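Local atomic coordinates of 3-alpha-hydroxysteroid dehydrogenase (Pseudomonas sp., PDB entry 2DKN), a protein that catalyses the reversible, NAD-dependent oxidation of the 3-alpha-hydroxyl group of steroids to a ketone, binding the coenzyme on a Rossmann fold. Residues K18-R23 with V220-A225; G184-P189 with S215-V220. One frame throughout, in Å; residues are numbered along the deposited sequence.

Interaction 1 (K18-R23 with V220-A225); sequences KELLAR and VAEAIA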
ATOM      1  N   LYS A  18      -5.407  10.135 -15.753  1.00  8.59           N
ATOM      2  CA  LYS A  18      -5.023  10.839 -16.976  1.00 10.51           C
ATOM      3  C   LYS A  18      -5.076  12.346 -16.730  1.00 11.15           C
ATOM      4  O   LYS A  18      -4.158  13.080 -17.083  1.00 10.58           O
ATOM      5  CB  LYS A  18      -5.970  10.450 -18.120  1.00 11.29           C
ATOM      6  CG  LYS A  18      -5.976  11.384 -19.345  1.00 13.30           C
ATOM      7  CD  LYS A  18      -6.967  10.853 -20.404  1.00 13.65           C
ATOM      8  CE  LYS A  18      -8.432  11.120 -19.960  1.00 15.94           C
ATOM      9  NZ  LYS A  18      -9.545  10.586 -20.873  1.00 14.40           N
ATOM     10  N   GLU A  19      -6.157  12.798 -16.103  1.00 10.93           N
ATOM     11  CA  GLU A  19      -6.329  14.218 -15.805  1.00 13.18           C
ATOM     12  C   GLU A  19      -5.277  14.712 -14.810  1.00 12.44           C
ATOM     13  O   GLU A  19      -4.630  15.738 -15.030  1.00 11.71           O
ATOM     14  CB  GLU A  19      -7.719  14.421 -15.244  1.00 16.66           C
ATOM     15  CG  GLU A  19      -8.038  15.826 -14.807  1.00 23.12           C
ATOM     16  CD  GLU A  19      -9.527  15.986 -14.579  1.00 26.95           C
ATOM     17  OE1 GLU A  19     -10.284  15.959 -15.576  1.00 30.29           O
ATOM     18  OE2 GLU A  19      -9.947  16.125 -13.411  1.00 29.81           O
ATOM     19  N   LEU A  20      -5.114  13.982 -13.716  1.00 11.68           N
ATOM     20  CA  LEU A  20      -4.082  14.313 -12.717  1.00 11.58           C
ATOM     21  C   LEU A  20      -2.679  14.482 -13.329  1.00 11.57           C
ATOM     22  O   LEU A  20      -2.011  15.497 -13.110  1.00 10.91           O
ATOM     23  CB  LEU A  20      -4.081  13.250 -11.602  1.00 12.68           C
ATOM     24  CG  LEU A  20      -3.179  13.458 -10.375  1.00 13.69           C
ATOM     25  CD1 LEU A  20      -3.584  12.482  -9.267  1.00 15.24           C
ATOM     26  CD2 LEU A  20      -1.716  13.265 -10.722  1.00 15.18           C
ATOM     27  N   LEU A  21      -2.217  13.481 -14.080  1.00 10.12           N
ATOM     28  CA  LEU A  21      -0.882  13.522 -14.688  1.00  9.84           C
ATOM     29  C   LEU A  21      -0.731  14.628 -15.727  1.00 10.37           C
ATOM     30  O   LEU A  21       0.326  15.251 -15.837  1.00 10.49           O
ATOM     31  CB  LEU A  21      -0.545  12.174 -15.336  1.00  9.09           C
ATOM     32  CG  LEU A  21      -0.384  11.017 -14.325  1.00  8.35           C
ATOM     33  CD1 LEU A  21      -0.201   9.685 -15.063  1.00  8.96           C
ATOM     34  CD2 LEU A  21       0.772  11.232 -13.324  1.00 10.09           C
ATOM     35  N   ALA A  22      -1.785  14.850 -16.507  1.00 10.42           N
ATOM     36  CA  ALA A  22      -1.735  15.859 -17.566  1.00 12.35           C
ATOM     37  C   ALA A  22      -1.548  17.255 -16.938  1.00 13.52           C
ATOM     38  O   ALA A  22      -0.708  18.053 -17.382  1.00 13.46           O
ATOM     39  CB  ALA A  22      -3.000  15.807 -18.391  1.00 11.55           C
ATOM     40  N   ARG A  23      -2.327  17.521 -15.893  1.00 15.18           N
ATOM     41  CA  ARG A  23      -2.250  18.788 -15.162  1.00 17.53           C
ATOM     42  C   ARG A  23      -0.911  19.026 -14.491  1.00 18.02           C
ATOM     43  O   ARG A  23      -0.474  20.169 -14.338  1.00 18.29           O
ATOM     44  CB  ARG A  23      -3.382  18.881 -14.158  1.00 19.02           C
ATOM     45  CG  ARG A  23      -4.687  19.065 -14.862  1.00 22.64           C
ATOM     46  CD  ARG A  23      -5.844  19.101 -13.928  1.00 26.37           C
ATOM     47  NE  ARG A  23      -7.092  18.940 -14.668  1.00 30.94           N
ATOM     48  CZ  ARG A  23      -8.255  18.656 -14.095  1.00 32.76           C
ATOM     49  NH1 ARG A  23      -9.344  18.516 -14.842  1.00 33.80           N
ATOM     50  NH2 ARG A  23      -8.321  18.509 -12.774  1.00 33.54           N
ATOM     51  N   VAL A 220      -7.600   7.250  -5.657  1.00  6.58           N
ATOM     52  CA  VAL A 220      -6.819   6.124  -6.174  1.00  6.53           C
ATOM     53  C   VAL A 220      -5.748   6.617  -7.139  1.00  6.70           C
ATOM     54  O   VAL A 220      -4.610   6.162  -7.080  1.00  6.04           O
ATOM     55  CB  VAL A 220      -7.706   5.052  -6.825  1.00  7.01           C
ATOM     56  CG1 VAL A 220      -6.826   3.934  -7.439  1.00  7.45           C
ATOM     57  CG2 VAL A 220      -8.660   4.469  -5.770  1.00  7.00           C
ATOM     58  N   ALA A 221      -6.100   7.572  -8.002  1.00  6.18           N
ATOM     59  CA  ALA A 221      -5.136   8.140  -8.925  1.00  7.08           C
ATOM     60  C   ALA A 221      -3.916   8.730  -8.201  1.00  7.20           C
ATOM     61  O   ALA A 221      -2.774   8.587  -8.668  1.00  6.70           O
ATOM     62  CB  ALA A 221      -5.813   9.205  -9.778  1.00  7.44           C
ATOM     63  N   GLU A 222      -4.147   9.368  -7.050  1.00  7.43           N
ATOM     64  CA  GLU A 222      -3.038   9.991  -6.305  1.00  7.62           C
ATOM     65  C   GLU A 222      -2.084   8.928  -5.810  1.00  6.34           C
ATOM     66  O   GLU A 222      -0.891   9.116  -5.852  1.00  5.86           O
ATOM     67  CB  GLU A 222      -3.545  10.800  -5.109  1.00  9.85           C
ATOM     68  CG  GLU A 222      -4.241  12.103  -5.485  1.00 13.23           C
ATOM     69  CD  GLU A 222      -3.293  13.240  -5.758  1.00 16.42           C
ATOM     70  OE1 GLU A 222      -3.784  14.391  -5.852  1.00 18.65           O
ATOM     71  OE2 GLU A 222      -2.072  13.008  -5.904  1.00 17.21           O
ATOM     72  N   ALA A 223      -2.618   7.814  -5.322  1.00  6.90           N
ATOM     73  CA  ALA A 223      -1.752   6.693  -4.910  1.00  6.42           C
ATOM     74  C   ALA A 223      -0.947   6.123  -6.089  1.00  5.73           C
ATOM     75  O   ALA A 223       0.256   5.814  -5.966  1.00  6.99           O
ATOM     76  CB  ALA A 223      -2.575   5.624  -4.257  1.00  5.93           C
ATOM     77  N   ILE A 224      -1.589   5.980  -7.239  1.00  4.66           N
ATOM     78  CA  ILE A 224      -0.876   5.506  -8.424  1.00  4.92           C
ATOM     79  C   ILE A 224       0.234   6.479  -8.841  1.00  5.96           C
ATOM     80  O   ILE A 224       1.367   6.062  -9.139  1.00  4.84           O
ATOM     81  CB  ILE A 224      -1.842   5.279  -9.602  1.00  5.69           C
ATOM     82  CG1 ILE A 224      -2.866   4.193  -9.248  1.00  5.05           C
ATOM     83  CG2 ILE A 224      -1.068   4.924 -10.890  1.00  5.46           C
ATOM     84  CD1 ILE A 224      -4.034   4.115 -10.266  1.00  4.95           C
ATOM     85  N   ALA A 225      -0.089   7.773  -8.861  1.00  5.79           N
ATOM     86  CA  ALA A 225       0.886   8.792  -9.271  1.00  6.48           C
ATOM     87  C   ALA A 225       2.089   8.775  -8.323  1.00  6.51           C
ATOM     88  O   ALA A 225       3.235   8.933  -8.756  1.00  6.60           O
ATOM     89  CB  ALA A 225       0.254  10.173  -9.269  1.00  7.35           C
TER

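Interaction 2 (G184-P189 with S215-V220); sequences GAVETP and SEPREV. With NAI (1,4-dihydronicotinamide adenine dinucleotide), chain C.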
ATOM      1  N   GLY A 184     -10.383  -0.590  -2.705  1.00  9.38           N
ATOM      2  CA  GLY A 184     -11.623  -1.147  -2.211  1.00 11.67           C
ATOM      3  C   GLY A 184     -12.641  -0.432  -3.087  1.00 14.02           C
ATOM      4  O   GLY A 184     -12.343  -0.098  -4.237  1.00 16.74           O
ATOM      5  N   ALA A 185     -13.839  -0.218  -2.576  1.00 12.40           N
ATOM      6  CA  ALA A 185     -14.896   0.403  -3.396  1.00 10.86           C
ATOM      7  C   ALA A 185     -14.549   1.804  -3.888  1.00 10.43           C
ATOM      8  O   ALA A 185     -14.125   2.635  -3.107  1.00 10.62           O
ATOM      9  CB  ALA A 185     -16.188   0.448  -2.592  1.00 11.28           C
ATOM     10  N   VAL A 186     -14.733   2.066  -5.180  1.00 10.15           N
ATOM     11  CA  VAL A 186     -14.496   3.395  -5.705  1.00  9.98           C
ATOM     12  C   VAL A 186     -15.564   3.866  -6.715  1.00 11.09           C
ATOM     13  O   VAL A 186     -16.109   3.019  -7.400  1.00 10.06           O
ATOM     14  CB  VAL A 186     -13.215   3.364  -6.636  1.00  9.81           C
ATOM     15  CG1 VAL A 186     -12.788   4.778  -7.059  1.00  9.82           C
ATOM     16  CG2 VAL A 186     -12.030   2.593  -6.017  1.00  8.54           C
ATOM     17  N   GLU A 187     -15.978   5.145  -6.753  1.00 12.02           N
ATOM     18  CA  GLU A 187     -17.387   5.583  -6.924  1.00 12.52           C
ATOM     19  C   GLU A 187     -16.886   5.864  -8.359  1.00 12.25           C
ATOM     20  O   GLU A 187     -16.614   7.006  -8.736  1.00 11.76           O
ATOM     21  CB  GLU A 187     -17.646   6.893  -6.198  1.00 13.49           C
ATOM     22  CG  GLU A 187     -17.922   6.695  -4.725  1.00 15.47           C
ATOM     23  CD  GLU A 187     -19.214   5.936  -4.492  1.00 18.46           C
ATOM     24  OE1 GLU A 187     -19.451   5.494  -3.341  1.00 20.00           O
ATOM     25  OE2 GLU A 187     -19.993   5.773  -5.462  1.00 18.93           O
ATOM     26  N   THR A 188     -16.777   4.841  -9.203  1.00 11.85           N
ATOM     27  CA  THR A 188     -17.134   4.826 -10.615  1.00 11.59           C
ATOM     28  C   THR A 188     -18.302   4.070 -11.256  1.00 11.77           C
ATOM     29  O   THR A 188     -19.082   3.430 -10.568  1.00 11.98           O
ATOM     30  CB  THR A 188     -15.884   4.166 -11.264  1.00 10.79           C
ATOM     31  OG1 THR A 188     -15.953   2.745 -11.066  1.00  9.46           O
ATOM     32  CG2 THR A 188     -14.586   4.657 -10.561  1.00  9.88           C
ATOM     33  N   PRO A 189     -18.424   4.171 -12.598  1.00 12.75           N
ATOM     34  CA  PRO A 189     -19.476   3.405 -13.275  1.00 13.21           C
ATOM     35  C   PRO A 189     -19.399   1.903 -13.015  1.00 13.30           C
ATOM     36  O   PRO A 189     -20.434   1.232 -12.992  1.00 13.93           O
ATOM     37  CB  PRO A 189     -19.256   3.745 -14.757  1.00 14.41           C
ATOM     38  CG  PRO A 189     -18.708   5.128 -14.707  1.00 14.09           C
ATOM     39  CD  PRO A 189     -17.712   5.047 -13.555  1.00 13.48           C
ATOM     40  N   SER A 215     -14.152   5.437  -2.230  1.00  9.48           N
ATOM     41  CA  SER A 215     -13.099   6.332  -2.680  1.00 11.41           C
ATOM     42  C   SER A 215     -13.611   7.184  -3.846  1.00 11.07           C
ATOM     43  O   SER A 215     -14.441   6.727  -4.635  1.00 10.02           O
ATOM     44  CB  SER A 215     -11.901   5.506  -3.184  1.00 11.49           C
ATOM     45  OG  SER A 215     -10.815   6.365  -3.497  1.00 12.91           O
ATOM     46  N   GLU A 216     -13.041   8.377  -4.014  1.00 11.49           N
ATOM     47  CA  GLU A 216     -13.263   9.073  -5.269  1.00 12.11           C
ATOM     48  C   GLU A 216     -12.148   8.562  -6.189  1.00 11.35           C
ATOM     49  O   GLU A 216     -11.061   8.215  -5.711  1.00 10.43           O
ATOM     50  CB  GLU A 216     -13.230  10.600  -5.101  1.00 14.26           C
ATOM     51  CG  GLU A 216     -14.447  11.123  -4.332  1.00 16.52           C
ATOM     52  CD  GLU A 216     -15.768  10.754  -5.019  1.00 18.22           C
ATOM     53  OE1 GLU A 216     -16.664  10.189  -4.355  1.00 18.45           O
ATOM     54  OE2 GLU A 216     -15.904  10.983  -6.245  1.00 19.59           O
ATOM     55  N   PRO A 217     -12.416   8.457  -7.507  1.00 10.25           N
ATOM     56  CA  PRO A 217     -11.364   7.937  -8.384  1.00  9.75           C
ATOM     57  C   PRO A 217     -10.045   8.698  -8.245  1.00  8.38           C
ATOM     58  O   PRO A 217      -8.989   8.104  -8.370  1.00  9.23           O
ATOM     59  CB  PRO A 217     -11.932   8.127  -9.797  1.00 10.72           C
ATOM     60  CG  PRO A 217     -13.386   8.381  -9.631  1.00 11.68           C
ATOM     61  CD  PRO A 217     -13.684   8.721  -8.215  1.00 11.06           C
ATOM     62  N   ARG A 218     -10.107  10.009  -8.027  1.00  9.41           N
ATOM     63  CA  ARG A 218      -8.891  10.803  -7.895  1.00 10.30           C
ATOM     64  C   ARG A 218      -8.027  10.334  -6.707  1.00  8.72           C
ATOM     65  O   ARG A 218      -6.806  10.484  -6.750  1.00  8.20           O
ATOM     66  CB  ARG A 218      -9.251  12.281  -7.746  1.00 14.95           C
ATOM     67  CG  ARG A 218      -8.125  13.189  -7.299  1.00 21.05           C
ATOM     68  CD  ARG A 218      -7.210  13.595  -8.412  1.00 25.52           C
ATOM     69  NE  ARG A 218      -6.396  14.737  -7.994  1.00 29.16           N
ATOM     70  CZ  ARG A 218      -6.345  15.902  -8.632  1.00 30.42           C
ATOM     71  NH1 ARG A 218      -5.566  16.871  -8.160  1.00 30.59           N
ATOM     72  NH2 ARG A 218      -7.046  16.086  -9.752  1.00 31.57           N
ATOM     73  N   GLU A 219      -8.650   9.805  -5.654  1.00  7.20           N
ATOM     74  CA  GLU A 219      -7.891   9.351  -4.470  1.00  8.36           C
ATOM     75  C   GLU A 219      -7.043   8.123  -4.828  1.00  7.92           C
ATOM     76  O   GLU A 219      -5.889   7.977  -4.382  1.00  8.29           O
ATOM     77  CB  GLU A 219      -8.826   9.036  -3.299  1.00  7.85           C
ATOM     78  CG  GLU A 219      -9.591  10.256  -2.832  1.00  8.80           C
ATOM     79  CD  GLU A 219     -10.490   9.960  -1.681  1.00  9.58           C
ATOM     80  OE1 GLU A 219     -10.081  10.265  -0.548  1.00  9.28           O
ATOM     81  OE2 GLU A 219     -11.601   9.436  -1.893  1.00 11.35           O
ATOM     82  N   VAL A 220      -7.600   7.250  -5.657  1.00  6.58           N
ATOM     83  CA  VAL A 220      -6.819   6.124  -6.174  1.00  6.53           C
ATOM     84  C   VAL A 220      -5.748   6.617  -7.139  1.00  6.70           C
ATOM     85  O   VAL A 220      -4.610   6.162  -7.080  1.00  6.04           O
ATOM     86  CB  VAL A 220      -7.706   5.052  -6.825  1.00  7.01           C
ATOM     87  CG1 VAL A 220      -6.826   3.934  -7.439  1.00  7.45           C
ATOM     88  CG2 VAL A 220      -8.660   4.469  -5.770  1.00  7.00           C
TER
HETATM   89  PA  NAI C4000     -14.430   1.968 -15.177  1.00  9.54           P
HETATM   90  O1A NAI C4000     -15.352   1.031 -15.843  1.00  9.77           O
HETATM   91  O2A NAI C4000     -14.924   3.335 -14.895  1.00  8.48           O
HETATM   92  O5B NAI C4000     -13.088   2.104 -16.041  1.00  9.71           O
HETATM   93  C5B NAI C4000     -12.472   0.981 -16.600  1.00  9.96           C
HETATM   94  C4B NAI C4000     -12.028   1.361 -18.006  1.00  8.82           C
HETATM   95  O4B NAI C4000     -11.415   0.195 -18.524  1.00  9.49           O
HETATM   96  C3B NAI C4000     -13.194   1.732 -18.921  1.00  9.08           C
HETATM   97  O3B NAI C4000     -12.925   2.917 -19.646  1.00  8.38           O
HETATM   98  C2B NAI C4000     -13.217   0.552 -19.876  1.00  8.70           C
HETATM   99  O2B NAI C4000     -13.698   0.857 -21.167  1.00  7.34           O
HETATM  100  C1B NAI C4000     -11.760   0.078 -19.869  1.00  8.05           C
HETATM  101  N9A NAI C4000     -11.785  -1.303 -20.369  1.00  7.59           N
HETATM  102  C8A NAI C4000     -12.523  -2.364 -19.884  1.00  7.93           C
HETATM  103  N7A NAI C4000     -12.307  -3.422 -20.706  1.00  7.70           N
HETATM  104  C5A NAI C4000     -11.468  -3.040 -21.713  1.00  7.61           C
HETATM  105  C6A NAI C4000     -10.931  -3.695 -22.829  1.00  8.17           C
HETATM  106  N6A NAI C4000     -11.322  -4.931 -23.207  1.00  9.12           N
HETATM  107  N1A NAI C4000     -10.087  -2.992 -23.667  1.00  7.92           N
HETATM  108  C2A NAI C4000      -9.779  -1.671 -23.428  1.00  7.95           C
HETATM  109  N3A NAI C4000     -10.306  -1.020 -22.335  1.00  6.84           N
HETATM  110  C4A NAI C4000     -11.147  -1.700 -21.502  1.00  7.69           C
HETATM  111  O3  NAI C4000     -13.968   1.194 -13.851  1.00 10.14           O
HETATM  112  PN  NAI C4000     -12.894   1.658 -12.742  1.00  9.41           P
HETATM  113  O1N NAI C4000     -12.210   2.910 -13.106  1.00  9.97           O
HETATM  114  O2N NAI C4000     -13.599   1.602 -11.448  1.00  9.76           O
HETATM  115  O5D NAI C4000     -11.876   0.421 -12.830  1.00  9.51           O
HETATM  116  C5D NAI C4000     -10.492   0.623 -13.075  1.00  7.74           C
HETATM  117  C4D NAI C4000      -9.768  -0.570 -12.464  1.00  7.85           C
HETATM  118  O4D NAI C4000      -9.976  -0.533 -11.057  1.00  7.19           O
HETATM  119  C3D NAI C4000     -10.303  -1.918 -12.942  1.00  7.92           C
HETATM  120  O3D NAI C4000      -9.190  -2.787 -13.115  1.00  7.42           O
HETATM  121  C2D NAI C4000     -11.100  -2.420 -11.740  1.00  8.05           C
HETATM  122  O2D NAI C4000     -11.093  -3.819 -11.672  1.00  8.01           O
HETATM  123  C1D NAI C4000     -10.312  -1.820 -10.583  1.00  8.55           C
HETATM  124  N1N NAI C4000     -11.096  -1.734  -9.321  1.00  8.49           N
HETATM  125  C2N NAI C4000     -12.231  -0.973  -9.274  1.00  8.47           C
HETATM  126  C3N NAI C4000     -12.952  -0.890  -8.094  1.00  9.57           C
HETATM  127  C7N NAI C4000     -14.171  -0.005  -8.019  1.00  8.97           C
HETATM  128  O7N NAI C4000     -14.911  -0.102  -6.852  1.00 10.32           O
HETATM  129  N7N NAI C4000     -14.504   0.830  -9.021  1.00  9.12           N
HETATM  130  C4N NAI C4000     -12.516  -1.579  -6.945  1.00 10.56           C
HETATM  131  C5N NAI C4000     -11.321  -2.326  -7.003  1.00 10.10           C
HETATM  132  C6N NAI C4000     -10.631  -2.392  -8.205  1.00  9.94           C
HETATM  133  O   HOH W   1     -17.294   9.884  -8.456  1.00 23.45           O

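Interaction 1 (K18-R23 with V220-A225)
Within 220-225, Ala221 is the first to meet Leu20 of helix 12-23, its methyl CB lying 4.0 Å from Leu20 CD1. The axes of segments 18-23 and 220-225 cross here at -52°, running in broadly similar directions. Glu222 follows. Its CA-CB bond leads off from the neighbouring helix, but a bend at chi2 (-82°) folds the carboxylate back, so that Leu20 CD1 sits 3.6 Å from Glu222 CD, with the two side chains nearly at right angles. The acid OE1 faces Arg218 one turn earlier, in a long, weak ion pair, and Glu222 also packs against Gln231 of the second subunit. One turn on from Ala221, Ala225 takes the other branch of the leucine: Leu20 CD2 lies 3.9 Å from Ala225 CB. Leu20 can serve both alanines because CG is anti to its backbone N (chi1 -174°), which spreads the isobutyl fork along the helix face. Leu21 adds CD2 at 4.2 Å from Ala225 CB, while it also packs on strand 3-7. Between these segments, attachment is therefore by apolar fit, one leucine fork over two alanines, with a methyl against a carboxylate group that finds no hydrogen-bonding partner in 18-23.

Interaction 2 (G184-P189 with S215-V220)
Glu216 O is gripped by two donors that arrive from opposite faces of its carbonyl plane: Ser215 OG at 2.9 Å and, one turn into the helix, the backbone N of Glu219. Glu216 is the N-cap of helix 217-228, and its own N is held by Glu219 OE2 at 2.8 Å through the anti lone pair, the N3-to-N-cap half of a capping box; Arg213 pairs with that same carboxylate. Just before the cap, Ser215 forms a single beta bridge with Val186 of the loop 184-189. Ser215 N donates almost straight (174°) to Ala185 O at 2.9 Å, whereas the return bond from Glu187 N to Ser215 O is weak and bent. The side chain of Val186 packs on the helix start: CG1, anti to the backbone N (chi1 -172°), rests 3.7 Å from Pro217 CA, and CG2 faces Val220 CG2. Pro217 also lays its CD against Glu187 O, a carbonyl linked by a water to Glu216 OE2. Away from the helix, the loop reads the coenzyme. Val186 N gives a 2.7 Å bond to the nicotinamide O7N, and Val186 O accepts from N7N, so both ends of the carboxamide are recognised and its rotation is fixed. Thr188 OG1 donates to the phosphate oxygen O2N at 2.6 Å and also weakly caps helix 189-196. Following Pro183, this is the Pro-Gly loop of short-chain dehydrogenases, which holds the nicotinamide in place beside the active site.

Helix 217-228 carries both contacts, and Val220 belongs to both ranges, though it touches across only in interaction 2. There the helix start, capped within its own segment, is joined to the coenzyme loop by one straight and one weak backbone bond; in interaction 1 the following turns lie on helix 12-23 through apolar side chains and the carboxylate of Glu222, without hydrogen bonds between the segments. Both are partly buried, and both reach the second subunit, interaction 2 by way of Ser215 and Glu219. Along the chain, interaction 2 is nested within the loop closed by interaction 1. They join at Arg218, whose NE packs 3.8 Å from Leu20 CD1. One contact packs two helices together, while the other forms part of the coenzyme pocket.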